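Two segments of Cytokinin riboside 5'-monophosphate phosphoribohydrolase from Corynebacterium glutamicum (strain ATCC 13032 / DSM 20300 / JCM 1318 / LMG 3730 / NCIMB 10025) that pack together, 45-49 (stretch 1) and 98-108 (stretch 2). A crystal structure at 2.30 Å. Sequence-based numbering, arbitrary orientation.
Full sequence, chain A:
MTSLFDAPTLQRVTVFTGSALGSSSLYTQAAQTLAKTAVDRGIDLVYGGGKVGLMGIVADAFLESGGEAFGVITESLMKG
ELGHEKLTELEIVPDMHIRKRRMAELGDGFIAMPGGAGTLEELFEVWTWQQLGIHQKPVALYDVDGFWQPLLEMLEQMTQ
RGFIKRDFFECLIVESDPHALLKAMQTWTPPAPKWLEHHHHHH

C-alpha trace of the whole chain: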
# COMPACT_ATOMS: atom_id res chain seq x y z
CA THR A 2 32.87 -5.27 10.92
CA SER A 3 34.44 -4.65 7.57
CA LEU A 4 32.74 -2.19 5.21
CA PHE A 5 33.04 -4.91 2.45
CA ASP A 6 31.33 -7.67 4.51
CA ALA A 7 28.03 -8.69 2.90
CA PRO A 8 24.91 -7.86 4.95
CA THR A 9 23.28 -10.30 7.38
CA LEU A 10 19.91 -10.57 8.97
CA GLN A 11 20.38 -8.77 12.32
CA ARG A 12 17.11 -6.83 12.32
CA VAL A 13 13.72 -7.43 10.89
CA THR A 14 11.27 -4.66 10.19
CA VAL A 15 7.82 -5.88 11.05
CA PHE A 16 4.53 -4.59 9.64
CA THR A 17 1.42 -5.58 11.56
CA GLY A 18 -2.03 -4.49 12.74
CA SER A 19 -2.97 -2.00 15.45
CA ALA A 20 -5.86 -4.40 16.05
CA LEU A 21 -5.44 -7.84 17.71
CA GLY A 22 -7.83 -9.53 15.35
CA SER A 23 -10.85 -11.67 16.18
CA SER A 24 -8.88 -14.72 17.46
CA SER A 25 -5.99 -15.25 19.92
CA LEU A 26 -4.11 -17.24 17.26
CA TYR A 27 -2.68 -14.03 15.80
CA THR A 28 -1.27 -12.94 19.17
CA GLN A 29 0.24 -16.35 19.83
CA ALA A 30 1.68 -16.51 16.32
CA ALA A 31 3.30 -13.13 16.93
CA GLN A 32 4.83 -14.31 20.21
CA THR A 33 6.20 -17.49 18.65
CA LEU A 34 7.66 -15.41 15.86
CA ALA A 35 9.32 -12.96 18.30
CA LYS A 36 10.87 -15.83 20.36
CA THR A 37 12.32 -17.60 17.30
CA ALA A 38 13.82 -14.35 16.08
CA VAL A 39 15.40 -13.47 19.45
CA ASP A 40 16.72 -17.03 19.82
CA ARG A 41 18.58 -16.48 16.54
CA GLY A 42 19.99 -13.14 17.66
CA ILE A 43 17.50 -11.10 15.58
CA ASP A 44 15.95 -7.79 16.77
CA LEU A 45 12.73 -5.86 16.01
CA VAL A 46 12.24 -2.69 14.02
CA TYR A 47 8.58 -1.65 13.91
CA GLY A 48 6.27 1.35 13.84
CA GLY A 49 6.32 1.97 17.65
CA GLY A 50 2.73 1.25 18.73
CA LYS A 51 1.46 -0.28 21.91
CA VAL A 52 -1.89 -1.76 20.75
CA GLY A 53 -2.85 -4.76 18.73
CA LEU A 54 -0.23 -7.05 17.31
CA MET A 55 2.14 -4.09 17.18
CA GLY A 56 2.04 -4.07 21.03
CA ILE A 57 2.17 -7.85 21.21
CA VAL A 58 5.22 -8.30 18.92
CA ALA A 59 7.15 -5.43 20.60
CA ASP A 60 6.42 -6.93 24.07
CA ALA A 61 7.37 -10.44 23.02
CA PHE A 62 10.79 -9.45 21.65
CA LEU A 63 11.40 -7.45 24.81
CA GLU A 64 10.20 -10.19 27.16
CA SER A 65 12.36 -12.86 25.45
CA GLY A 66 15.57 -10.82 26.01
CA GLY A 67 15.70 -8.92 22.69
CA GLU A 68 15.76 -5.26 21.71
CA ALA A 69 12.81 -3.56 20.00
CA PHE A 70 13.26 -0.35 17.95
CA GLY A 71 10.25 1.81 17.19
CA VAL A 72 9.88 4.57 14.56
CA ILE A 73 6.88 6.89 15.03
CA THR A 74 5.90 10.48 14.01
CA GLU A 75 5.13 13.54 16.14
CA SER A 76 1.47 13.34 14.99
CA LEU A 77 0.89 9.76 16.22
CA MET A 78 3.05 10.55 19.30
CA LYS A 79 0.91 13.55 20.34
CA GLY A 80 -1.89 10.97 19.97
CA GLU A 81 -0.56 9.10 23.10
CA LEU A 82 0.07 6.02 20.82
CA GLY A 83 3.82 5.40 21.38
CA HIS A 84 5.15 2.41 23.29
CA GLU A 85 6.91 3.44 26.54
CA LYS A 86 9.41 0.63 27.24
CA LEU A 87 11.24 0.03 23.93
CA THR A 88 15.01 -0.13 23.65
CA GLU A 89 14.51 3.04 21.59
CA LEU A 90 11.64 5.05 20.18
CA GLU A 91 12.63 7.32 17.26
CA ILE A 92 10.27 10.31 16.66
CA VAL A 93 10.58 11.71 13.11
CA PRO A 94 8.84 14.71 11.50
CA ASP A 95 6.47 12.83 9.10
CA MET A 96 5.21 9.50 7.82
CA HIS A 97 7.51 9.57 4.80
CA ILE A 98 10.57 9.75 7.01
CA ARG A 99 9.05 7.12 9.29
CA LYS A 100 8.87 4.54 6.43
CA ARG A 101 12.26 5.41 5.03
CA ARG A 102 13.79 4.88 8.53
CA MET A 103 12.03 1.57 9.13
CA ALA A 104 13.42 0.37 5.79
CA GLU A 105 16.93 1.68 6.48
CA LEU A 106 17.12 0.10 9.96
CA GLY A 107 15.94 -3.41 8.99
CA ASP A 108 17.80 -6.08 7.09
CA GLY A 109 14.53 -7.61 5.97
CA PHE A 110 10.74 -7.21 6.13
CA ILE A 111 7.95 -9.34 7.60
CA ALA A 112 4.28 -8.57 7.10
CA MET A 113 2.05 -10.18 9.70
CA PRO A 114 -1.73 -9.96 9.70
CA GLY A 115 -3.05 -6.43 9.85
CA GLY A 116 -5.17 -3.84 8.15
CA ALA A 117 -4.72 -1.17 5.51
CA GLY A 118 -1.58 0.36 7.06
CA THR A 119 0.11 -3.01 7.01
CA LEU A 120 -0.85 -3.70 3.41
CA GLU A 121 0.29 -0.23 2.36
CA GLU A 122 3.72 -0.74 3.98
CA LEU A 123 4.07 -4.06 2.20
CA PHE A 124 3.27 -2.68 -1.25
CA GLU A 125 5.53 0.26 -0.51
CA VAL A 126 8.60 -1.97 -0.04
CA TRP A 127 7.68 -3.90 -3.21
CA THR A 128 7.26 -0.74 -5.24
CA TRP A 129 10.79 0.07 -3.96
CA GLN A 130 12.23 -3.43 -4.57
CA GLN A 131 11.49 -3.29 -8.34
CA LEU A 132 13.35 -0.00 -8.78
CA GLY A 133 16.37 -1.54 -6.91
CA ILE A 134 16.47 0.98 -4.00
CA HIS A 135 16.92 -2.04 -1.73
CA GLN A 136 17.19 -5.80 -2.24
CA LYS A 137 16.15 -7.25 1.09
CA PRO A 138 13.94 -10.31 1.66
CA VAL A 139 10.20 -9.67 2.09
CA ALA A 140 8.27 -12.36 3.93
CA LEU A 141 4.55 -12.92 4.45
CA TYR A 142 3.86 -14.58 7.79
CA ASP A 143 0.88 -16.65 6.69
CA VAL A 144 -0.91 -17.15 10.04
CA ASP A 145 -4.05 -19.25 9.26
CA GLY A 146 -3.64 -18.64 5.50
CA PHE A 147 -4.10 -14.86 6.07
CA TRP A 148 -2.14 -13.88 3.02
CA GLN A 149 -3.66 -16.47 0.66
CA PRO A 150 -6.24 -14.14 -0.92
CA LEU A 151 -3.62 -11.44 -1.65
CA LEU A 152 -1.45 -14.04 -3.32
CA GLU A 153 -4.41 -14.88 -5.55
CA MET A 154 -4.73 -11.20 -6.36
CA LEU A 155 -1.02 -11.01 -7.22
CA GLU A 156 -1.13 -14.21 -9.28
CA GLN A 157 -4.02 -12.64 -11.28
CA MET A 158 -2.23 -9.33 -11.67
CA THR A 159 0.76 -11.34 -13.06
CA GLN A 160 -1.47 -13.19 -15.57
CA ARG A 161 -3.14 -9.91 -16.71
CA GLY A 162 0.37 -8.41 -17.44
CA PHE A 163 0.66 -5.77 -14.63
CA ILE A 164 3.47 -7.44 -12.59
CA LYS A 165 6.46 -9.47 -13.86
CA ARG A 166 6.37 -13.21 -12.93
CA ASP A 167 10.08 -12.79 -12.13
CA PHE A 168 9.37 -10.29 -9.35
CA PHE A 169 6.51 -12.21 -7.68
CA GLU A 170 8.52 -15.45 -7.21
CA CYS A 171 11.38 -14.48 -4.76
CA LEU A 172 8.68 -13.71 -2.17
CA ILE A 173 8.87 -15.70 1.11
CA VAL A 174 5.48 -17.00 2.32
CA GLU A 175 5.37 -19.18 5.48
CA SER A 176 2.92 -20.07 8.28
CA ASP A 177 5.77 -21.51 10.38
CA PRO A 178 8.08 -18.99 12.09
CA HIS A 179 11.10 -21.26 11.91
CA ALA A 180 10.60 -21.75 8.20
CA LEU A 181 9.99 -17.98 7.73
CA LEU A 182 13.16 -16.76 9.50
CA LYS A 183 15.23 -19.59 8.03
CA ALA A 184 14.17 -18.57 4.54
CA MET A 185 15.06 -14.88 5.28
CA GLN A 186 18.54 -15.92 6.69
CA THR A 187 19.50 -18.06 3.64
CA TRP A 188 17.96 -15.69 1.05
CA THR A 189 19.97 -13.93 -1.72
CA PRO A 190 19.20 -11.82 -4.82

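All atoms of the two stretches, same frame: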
# COMPACT_ATOMS: atom_id res chain seq x y z
N LEU A 45 13.96 -6.43 16.58
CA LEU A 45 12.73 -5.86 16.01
C LEU A 45 12.87 -4.38 15.61
O LEU A 45 13.29 -3.54 16.41
CB LEU A 45 11.57 -5.98 17.02
CG LEU A 45 10.22 -5.35 16.65
CD1 LEU A 45 9.73 -5.90 15.32
CD2 LEU A 45 9.16 -5.60 17.70
N VAL A 46 12.49 -4.07 14.40
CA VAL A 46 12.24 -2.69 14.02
C VAL A 46 10.78 -2.68 13.64
O VAL A 46 10.34 -3.53 12.84
CB VAL A 46 13.05 -2.26 12.82
CG1 VAL A 46 12.75 -0.80 12.52
CG2 VAL A 46 14.55 -2.47 13.08
N TYR A 47 10.03 -1.75 14.21
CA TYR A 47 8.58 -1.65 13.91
C TYR A 47 8.11 -0.21 14.11
O TYR A 47 8.89 0.67 14.45
CB TYR A 47 7.77 -2.67 14.72
CG TYR A 47 7.36 -2.19 16.10
CD1 TYR A 47 8.29 -1.64 16.97
CD2 TYR A 47 6.06 -2.30 16.53
CE1 TYR A 47 7.92 -1.18 18.21
CE2 TYR A 47 5.68 -1.85 17.79
CZ TYR A 47 6.61 -1.27 18.61
OH TYR A 47 6.25 -0.83 19.86
N GLY A 48 6.81 0.02 13.86
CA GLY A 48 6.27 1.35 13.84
C GLY A 48 5.99 1.98 15.19
O GLY A 48 5.38 3.05 15.22
N GLY A 49 6.38 1.35 16.30
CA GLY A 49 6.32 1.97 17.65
C GLY A 49 5.01 1.99 18.49
O GLY A 49 4.92 2.68 19.53
N ILE A 98 9.31 9.96 6.36
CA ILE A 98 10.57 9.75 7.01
C ILE A 98 10.39 8.49 7.85
O ILE A 98 11.25 7.59 7.84
CB ILE A 98 11.02 11.02 7.81
CG1 ILE A 98 11.32 12.17 6.83
CG2 ILE A 98 12.30 10.75 8.60
CD1 ILE A 98 11.40 13.54 7.49
N ARG A 99 9.23 8.33 8.50
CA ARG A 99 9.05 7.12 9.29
C ARG A 99 9.34 5.83 8.46
O ARG A 99 10.12 4.97 8.88
CB ARG A 99 7.68 7.10 9.88
CG ARG A 99 7.48 6.04 10.90
CD ARG A 99 6.05 5.70 10.88
NE ARG A 99 5.60 4.96 12.02
CZ ARG A 99 4.38 4.46 12.10
NH1 ARG A 99 3.53 4.61 11.06
NH2 ARG A 99 4.01 3.81 13.21
N LYS A 100 8.76 5.74 7.27
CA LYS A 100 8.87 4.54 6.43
C LYS A 100 10.26 4.39 5.85
O LYS A 100 10.79 3.27 5.81
CB LYS A 100 7.94 4.60 5.25
CG LYS A 100 6.49 4.74 5.58
CD LYS A 100 5.73 4.61 4.26
CE LYS A 100 4.42 5.34 4.23
NZ LYS A 100 3.85 5.13 2.87
N ARG A 101 10.86 5.48 5.42
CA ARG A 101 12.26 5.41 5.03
C ARG A 101 13.16 4.84 6.18
O ARG A 101 14.00 3.97 5.93
CB ARG A 101 12.74 6.76 4.56
CG ARG A 101 14.11 6.76 3.91
CD ARG A 101 14.71 8.16 3.91
NE ARG A 101 14.16 9.02 2.86
CZ ARG A 101 14.51 8.98 1.58
NH1 ARG A 101 15.42 8.12 1.14
NH2 ARG A 101 13.93 9.82 0.72
N ARG A 102 12.96 5.31 7.41
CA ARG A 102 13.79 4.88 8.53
C ARG A 102 13.61 3.42 8.93
O ARG A 102 14.61 2.72 9.24
CB ARG A 102 13.60 5.77 9.76
CG ARG A 102 14.65 6.86 9.89
CD ARG A 102 16.08 6.32 10.03
NE ARG A 102 16.51 6.20 11.40
CZ ARG A 102 17.75 5.89 11.77
NH1 ARG A 102 18.04 5.82 13.06
NH2 ARG A 102 18.70 5.65 10.87
N MET A 103 12.36 2.98 8.94
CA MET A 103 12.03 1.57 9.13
C MET A 103 12.72 0.69 8.09
O MET A 103 13.29 -0.35 8.43
CB MET A 103 10.52 1.38 9.10
CG MET A 103 9.85 2.02 10.30
SD MET A 103 8.22 1.38 10.65
CE MET A 103 7.31 2.13 9.31
N ALA A 104 12.72 1.12 6.84
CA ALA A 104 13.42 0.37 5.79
C ALA A 104 14.92 0.38 6.03
O ALA A 104 15.57 -0.67 5.94
CB ALA A 104 13.11 0.92 4.39
N GLU A 105 15.47 1.57 6.31
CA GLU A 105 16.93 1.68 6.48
C GLU A 105 17.49 0.84 7.63
O GLU A 105 18.59 0.29 7.50
CB GLU A 105 17.36 3.12 6.70
CG GLU A 105 17.43 3.92 5.41
CD GLU A 105 17.36 5.44 5.63
OE1 GLU A 105 17.34 5.90 6.80
OE2 GLU A 105 17.30 6.18 4.62
N LEU A 106 16.72 0.77 8.73
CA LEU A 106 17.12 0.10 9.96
C LEU A 106 17.06 -1.43 9.89
O LEU A 106 17.81 -2.09 10.59
CB LEU A 106 16.26 0.55 11.16
CG LEU A 106 16.53 1.91 11.74
CD1 LEU A 106 15.44 2.34 12.75
CD2 LEU A 106 17.94 1.98 12.34
N GLY A 107 16.16 -1.96 9.07
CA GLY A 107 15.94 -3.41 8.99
C GLY A 107 16.74 -4.04 7.89
O GLY A 107 17.08 -3.40 6.89
N ASP A 108 17.06 -5.32 8.08
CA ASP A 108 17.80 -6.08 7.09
C ASP A 108 16.86 -6.88 6.25
O ASP A 108 17.27 -7.49 5.27
CB ASP A 108 18.85 -6.96 7.76
CG ASP A 108 19.96 -6.12 8.47
OD1 ASP A 108 20.71 -5.37 7.76
OD2 ASP A 108 20.02 -6.18 9.73

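The contact pairs the end of a strand with one side of a helix. Strand 45-47 and helix 98-106 run nearly antiparallel, with 165° between their N-to-C directions and axes 8.4 Å apart at closest approach. Contacts therefore run in opposite orders along the two segments: Val 46 meets the C-terminal end of the helix, around Leu 106 and Gly 107, while Gly 48 reaches back to Arg 99, nearly two turns earlier, with Met 103 between.

Val 46 is the apolar anchor. Its CA-to-CB bond points toward the helix, and with chi1 at t, both methyls face Leu 106, Val 46 CG1 and CG2 each lying 4.0 Å from Leu 106 CB; Val 46 CG1 is also 4.1 Å from Met 103 O. The short branched side chain thus packs both methyls on Leu 106 CB, and CG1 also touches the helix backbone. Leu 106 also points toward the strand, and in its m, t rotamer it packs with both CB and a terminal methyl, Leu 106 CD1 lying 4.1 Å from Val 46 CG1. Gly 107, the first residue to leave helical phi/psi, lies where the CA atoms are nearest: Gly 107 CA is 6.3 Å from Val 46 CA, and Gly 107 N is 4.4 Å from Val 46 CG2. The helical hydrogen bonding frays at the same place, Gly 107 N making only weak bonds, each 3.4 Å, to Met 103 O and Ala 104 O.

Strand alternation turns the next side chain the other way. Tyr 47, with chi1 at p, points away from the helix, so its contribution here is backbone: Tyr 47 C lies 3.8 Å from Met 103 SD. Met 103 leaves its helix sideways and adopts m, t, m. The t at chi2 extends the chain toward the strand's end, and the sulfur settles against the main chain there, with Met 103 SD 3.7 Å from Gly 48 CA. The sulfur thus packs on peptide atoms and on an alpha carbon that bears no side chain.

Arg 99 supplies the polar end. Its CB also starts out sideways, but chi1, chi2 and chi3 are all t, and this extended chain carries the guanidinium to the loop. There Arg 99 NH2 donates a short hydrogen bond to Gly 48 O, 2.5 Å long with an N-H...O angle of 159°. The carbonyl oxygen sits at the edge of the guanidinium, near its plane, where an N-H can point at it. Arg 99 NE is hydrogen-bonded elsewhere in the structure, so the group is held at more than one point.

Gly 48 shows the price of this closeness. An ideal CB on it would lie 2.7 Å from Arg 99 NH2, a clash, although its phi/psi of -79/8 does not itself demand glycine. At Gly 49 the case is reversed: a CB would be 5.1 Å from Arg 99 NH2, but the positive phi of 82° favours glycine. One glycine thus makes room for a partner, while its neighbour suits the turn of the backbone.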